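Long-range contacts in phosphoribosylformylglycinamidine synthase 2 (Thermus thermophilus, PDB 3VIU), which is a protein of the PurM-like (AIR synthase-related) superfamily, with its pair of N- and C-terminal domains present twice, and holds ADP and magnesium in this structure: residues 125-131 with 163-168; 404-409 with 715-720. One frame throughout, in Å; residues are numbered along the deposited sequence.

Contact 1: 125-131 with 163-168; sequences RFGPPEE and FHEGYR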
# COMPACT_ATOMS: atom_id res chain seq x y z
N ARG A 125 8.09 -6.41 -4.71
CA ARG A 125 9.54 -6.36 -4.67
C ARG A 125 10.11 -7.77 -4.82
O ARG A 125 9.82 -8.64 -4.01
CB ARG A 125 10.01 -5.75 -3.34
CG ARG A 125 9.53 -4.33 -3.10
CD ARG A 125 10.15 -3.37 -4.11
NE ARG A 125 9.82 -1.98 -3.82
CZ ARG A 125 8.73 -1.36 -4.25
NH1 ARG A 125 8.53 -0.10 -3.91
NH2 ARG A 125 7.84 -1.98 -5.03
N PHE A 126 10.92 -7.97 -5.86
CA PHE A 126 11.56 -9.26 -6.13
C PHE A 126 13.03 -8.99 -6.46
O PHE A 126 13.42 -7.83 -6.67
CB PHE A 126 10.90 -9.95 -7.33
CG PHE A 126 9.44 -10.19 -7.16
CD1 PHE A 126 8.97 -11.02 -6.16
CD2 PHE A 126 8.53 -9.59 -8.03
CE1 PHE A 126 7.60 -11.27 -6.02
CE2 PHE A 126 7.16 -9.83 -7.90
CZ PHE A 126 6.69 -10.67 -6.89
N GLY A 127 13.83 -10.05 -6.53
CA GLY A 127 15.23 -9.90 -6.86
C GLY A 127 15.36 -9.49 -8.32
O GLY A 127 14.34 -9.22 -8.95
N PRO A 128 16.58 -9.43 -8.89
CA PRO A 128 16.82 -9.04 -10.28
C PRO A 128 15.98 -9.87 -11.25
O PRO A 128 15.89 -11.09 -11.11
CB PRO A 128 18.31 -9.26 -10.46
CG PRO A 128 18.84 -9.00 -9.09
CD PRO A 128 17.85 -9.73 -8.22
N PRO A 129 15.38 -9.23 -12.26
CA PRO A 129 14.52 -9.85 -13.27
C PRO A 129 15.13 -10.89 -14.21
O PRO A 129 14.41 -11.51 -14.98
CB PRO A 129 13.98 -8.66 -14.04
CG PRO A 129 15.17 -7.76 -14.08
CD PRO A 129 15.69 -7.83 -12.64
N GLU A 130 16.45 -11.07 -14.15
CA GLU A 130 17.10 -12.05 -15.02
C GLU A 130 17.18 -13.40 -14.34
O GLU A 130 17.35 -14.43 -14.99
CB GLU A 130 18.52 -11.60 -15.39
CG GLU A 130 19.50 -11.59 -14.21
CD GLU A 130 19.53 -10.25 -13.49
OE1 GLU A 130 18.47 -9.60 -13.37
OE2 GLU A 130 20.63 -9.86 -13.02
N GLU A 131 17.07 -13.40 -13.02
CA GLU A 131 17.13 -14.61 -12.21
C GLU A 131 15.85 -15.42 -12.25
O GLU A 131 14.75 -14.88 -12.11
CB GLU A 131 17.48 -14.25 -10.78
CG GLU A 131 18.87 -13.70 -10.67
CD GLU A 131 19.14 -13.03 -9.36
OE1 GLU A 131 18.56 -13.46 -8.35
OE2 GLU A 131 19.95 -12.07 -9.34
N PHE A 163 12.50 -4.46 -9.12
CA PHE A 163 13.38 -5.61 -8.98
C PHE A 163 14.68 -5.14 -8.33
O PHE A 163 15.26 -4.14 -8.75
CB PHE A 163 13.66 -6.25 -10.34
CG PHE A 163 12.43 -6.75 -11.05
CD1 PHE A 163 11.67 -5.89 -11.84
CD2 PHE A 163 12.03 -8.08 -10.92
CE1 PHE A 163 10.54 -6.36 -12.51
CE2 PHE A 163 10.90 -8.56 -11.59
CZ PHE A 163 10.15 -7.70 -12.38
N HIS A 164 15.13 -5.87 -7.31
CA HIS A 164 16.34 -5.47 -6.60
C HIS A 164 17.04 -6.61 -5.86
O HIS A 164 16.41 -7.53 -5.34
CB HIS A 164 15.97 -4.33 -5.62
CG HIS A 164 17.15 -3.65 -4.99
ND1 HIS A 164 17.87 -4.21 -3.96
CD2 HIS A 164 17.71 -2.44 -5.22
CE1 HIS A 164 18.82 -3.37 -3.58
NE2 HIS A 164 18.74 -2.29 -4.33
N GLU A 165 18.36 -6.50 -5.83
CA GLU A 165 19.27 -7.44 -5.19
C GLU A 165 18.90 -7.76 -3.75
O GLU A 165 18.95 -8.91 -3.32
CB GLU A 165 20.70 -6.87 -5.29
CG GLU A 165 21.71 -7.36 -4.26
CD GLU A 165 21.65 -6.62 -2.93
OE1 GLU A 165 21.65 -5.37 -2.93
OE2 GLU A 165 21.61 -7.30 -1.88
N GLY A 166 18.52 -6.73 -3.00
CA GLY A 166 18.17 -6.92 -1.60
C GLY A 166 16.92 -7.73 -1.31
O GLY A 166 16.63 -8.04 -0.15
N TYR A 167 16.17 -8.08 -2.35
CA TYR A 167 14.94 -8.83 -2.16
C TYR A 167 15.05 -10.27 -2.63
O TYR A 167 14.06 -11.01 -2.60
CB TYR A 167 13.79 -8.14 -2.92
CG TYR A 167 13.47 -6.73 -2.45
CD1 TYR A 167 12.93 -6.49 -1.19
CD2 TYR A 167 13.66 -5.64 -3.30
CE1 TYR A 167 12.58 -5.19 -0.78
CE2 TYR A 167 13.32 -4.34 -2.91
CZ TYR A 167 12.78 -4.12 -1.66
OH TYR A 167 12.44 -2.84 -1.30
N ARG A 168 16.24 -10.66 -3.06
CA ARG A 168 16.46 -12.03 -3.54
C ARG A 168 15.91 -13.07 -2.55
O ARG A 168 15.13 -13.94 -2.94
CB ARG A 168 17.95 -12.28 -3.78
CG ARG A 168 18.27 -13.57 -4.54
CD ARG A 168 19.74 -13.97 -4.38
NE ARG A 168 20.64 -12.83 -4.51
CZ ARG A 168 20.83 -12.16 -5.64
NH1 ARG A 168 21.66 -11.13 -5.68
NH2 ARG A 168 20.20 -12.53 -6.74
O HOH W 1 13.05 -12.49 -5.12
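The backbone hydrogen bond from His164 N to Phe126 O, 2.7 Å, is the best-defined polar link between 125-131 and 163-168. The same Phe126 O also receives a CA-H...O contact from Phe163 CA at 3.2 Å, and another joins Gly127 CA to His164 O at 3.1 Å. A water then bridges Gly127 N (2.9 Å) and Tyr167 O (3.1 Å). At the periphery Glu131 OE1 and Arg168 NH2 form a salt bridge, modelled at 2.5 Å, although the nitrogen's place is less sure. Aromatic and proline packing surrounds these links. Arg125 CB lies over the Tyr167 ring, 3.4 Å from its centroid, in a CH-pi contact, while its guanidinium pairs with Asp160 and Tyr167 OH is hydrogen-bonded to Thr538. Pro129 CB likewise covers one face of Phe163. Phe126 and Phe163 share one sheet face, packed against helix 132-152. Here strands 116-126 and 156-163 run parallel, joined through that helix: a beta-alpha-beta crossover at the edge of the sheet of the first PurM-like N-terminal domain.

Contact 2: 404-409 with 715-720; sequences LASREA and WKAPLR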
# COMPACT_ATOMS: atom_id res chain seq x y z
N LEU A 404 11.94 0.29 -15.18
CA LEU A 404 11.39 1.49 -15.80
C LEU A 404 10.46 1.23 -16.99
O LEU A 404 9.71 2.10 -17.40
CB LEU A 404 12.54 2.39 -16.25
CG LEU A 404 13.57 2.65 -15.14
CD1 LEU A 404 14.82 3.34 -15.72
CD2 LEU A 404 12.92 3.49 -14.06
N ALA A 405 10.52 0.02 -17.54
CA ALA A 405 9.70 -0.37 -18.68
C ALA A 405 8.21 -0.50 -18.36
O ALA A 405 7.80 -0.51 -17.20
CB ALA A 405 10.21 -1.68 -19.25
N SER A 406 7.39 -0.59 -19.40
CA SER A 406 5.94 -0.70 -19.25
C SER A 406 5.48 -1.90 -18.41
O SER A 406 5.99 -3.01 -18.60
CB SER A 406 5.30 -0.77 -20.64
OG SER A 406 3.91 -0.95 -20.55
N ARG A 407 4.55 -1.68 -17.49
CA ARG A 407 4.00 -2.76 -16.66
C ARG A 407 2.73 -3.24 -17.37
O ARG A 407 1.91 -3.95 -16.79
CB ARG A 407 3.60 -2.29 -15.25
CG ARG A 407 4.32 -1.09 -14.66
CD ARG A 407 5.54 -1.46 -13.83
NE ARG A 407 6.73 -1.49 -14.66
CZ ARG A 407 7.97 -1.60 -14.21
NH1 ARG A 407 8.21 -1.70 -12.91
NH2 ARG A 407 8.97 -1.61 -15.07
N GLU A 408 2.58 -2.83 -18.62
CA GLU A 408 1.43 -3.17 -19.45
C GLU A 408 1.03 -4.66 -19.43
O GLU A 408 -0.15 -4.99 -19.30
CB GLU A 408 1.73 -2.72 -20.88
CG GLU A 408 0.53 -2.32 -21.73
CD GLU A 408 0.93 -1.39 -22.88
OE1 GLU A 408 1.96 -1.66 -23.56
OE2 GLU A 408 0.22 -0.39 -23.11
N ALA A 409 2.01 -5.55 -19.55
CA ALA A 409 1.72 -6.98 -19.55
C ALA A 409 1.14 -7.45 -18.22
O ALA A 409 0.53 -8.52 -18.15
CB ALA A 409 3.00 -7.77 -19.89
N TRP A 715 10.73 0.44 -24.53
CA TRP A 715 9.97 0.50 -23.28
C TRP A 715 8.94 -0.61 -23.11
O TRP A 715 8.69 -1.05 -21.99
CB TRP A 715 9.26 1.85 -23.23
CG TRP A 715 8.40 2.10 -22.02
CD1 TRP A 715 8.83 2.37 -20.75
CD2 TRP A 715 6.98 2.21 -21.99
NE1 TRP A 715 7.76 2.66 -19.94
CE2 TRP A 715 6.61 2.57 -20.67
CE3 TRP A 715 5.97 2.05 -22.95
CZ2 TRP A 715 5.28 2.77 -20.29
CZ3 TRP A 715 4.64 2.25 -22.57
CH2 TRP A 715 4.31 2.61 -21.25
N LYS A 716 8.35 -1.05 -24.21
CA LYS A 716 7.30 -2.07 -24.18
C LYS A 716 7.73 -3.53 -23.99
O LYS A 716 7.04 -4.28 -23.31
CB LYS A 716 6.46 -1.96 -25.45
CG LYS A 716 4.99 -2.35 -25.27
CD LYS A 716 4.79 -3.85 -25.01
CE LYS A 716 3.86 -4.12 -23.81
NZ LYS A 716 4.54 -3.94 -22.49
N ALA A 717 8.86 -3.91 -24.56
CA ALA A 717 9.34 -5.30 -24.51
C ALA A 717 9.81 -5.95 -23.20
O ALA A 717 9.41 -7.07 -22.90
CB ALA A 717 10.41 -5.50 -25.57
N PRO A 718 10.67 -5.28 -22.42
CA PRO A 718 11.22 -5.79 -21.15
C PRO A 718 10.35 -6.66 -20.23
O PRO A 718 10.59 -7.85 -20.11
CB PRO A 718 11.71 -4.53 -20.45
CG PRO A 718 12.20 -3.72 -21.60
CD PRO A 718 11.08 -3.88 -22.62
N LEU A 719 9.37 -6.06 -19.57
CA LEU A 719 8.53 -6.84 -18.67
C LEU A 719 7.57 -7.80 -19.34
O LEU A 719 7.13 -8.77 -18.72
CB LEU A 719 7.74 -5.92 -17.74
CG LEU A 719 8.53 -5.34 -16.58
CD1 LEU A 719 7.58 -4.68 -15.60
CD2 LEU A 719 9.32 -6.44 -15.89
N ARG A 720 7.23 -7.54 -20.60
CA ARG A 720 6.31 -8.42 -21.30
C ARG A 720 6.92 -9.79 -21.51
O ARG A 720 6.24 -10.80 -21.33
CB ARG A 720 5.89 -7.82 -22.64
CG ARG A 720 4.94 -8.71 -23.42
CD ARG A 720 4.34 -8.00 -24.63
NE ARG A 720 3.40 -6.95 -24.26
CZ ARG A 720 2.27 -7.15 -23.58
NH1 ARG A 720 1.92 -8.37 -23.18
NH2 ARG A 720 1.48 -6.12 -23.30
O HOH W 2 4.53 -4.84 -19.86
O HOH W 3 7.77 -3.96 -20.46
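Trp715, Ser406 and Leu719 bury the most surface where an ST turn, leading into helix 408-411, docks on the C-terminal helix 708-723. In that turn Ser406 OG accepts from Glu408 N at 3.0 Å, although the oxygen's place is less sure. Ser406 CB sits over the six-membered ring of Trp715, 3.4 Å from its centroid, a CH-pi contact, and Phe635 stacks on the same indole. The helix is kinked here: Leu719 N makes no bond to the turn before and donates to a water instead (2.8 Å), so Trp715 O can take Ser406 N at 2.9 Å. Pro718 meets Ala405, CB to CB, at 3.4 Å. Leu719 CB touches Ser406 O at 3.5 Å, and its CD1 lies over the guanidinium of Arg407, itself held by Ala405 O. Ala409 CB covers the guanidinium of Arg720, which is paired with Glu412. A second water ties the turn to the helix, accepting from Ala409 N (2.6 Å) and Lys716 NZ (2.8 Å) and donating to Ser406 O (2.7 Å).

In the fold
Contact 1 closes within the first PurM-like N-terminal domain before contact 2 opens, so the two follow in series along the chain, with centres about 16 Å apart. Contact 1 is local, spanning one crossover of the sheet that ends in strand 156-163. Contact 2 bridges some 300 residues, bringing the turn that leads into helix 408-411 against the last helix, 708-723. They meet directly: Phe163 CE1 lies 3.6 Å from Leu719 CD2, and Leu161 of the same edge strand touches Arg407 and Leu719. The C-terminal helix and residues 404-409 thus pack beside the edge of the first sheet, joining the two halves of the duplicated chain.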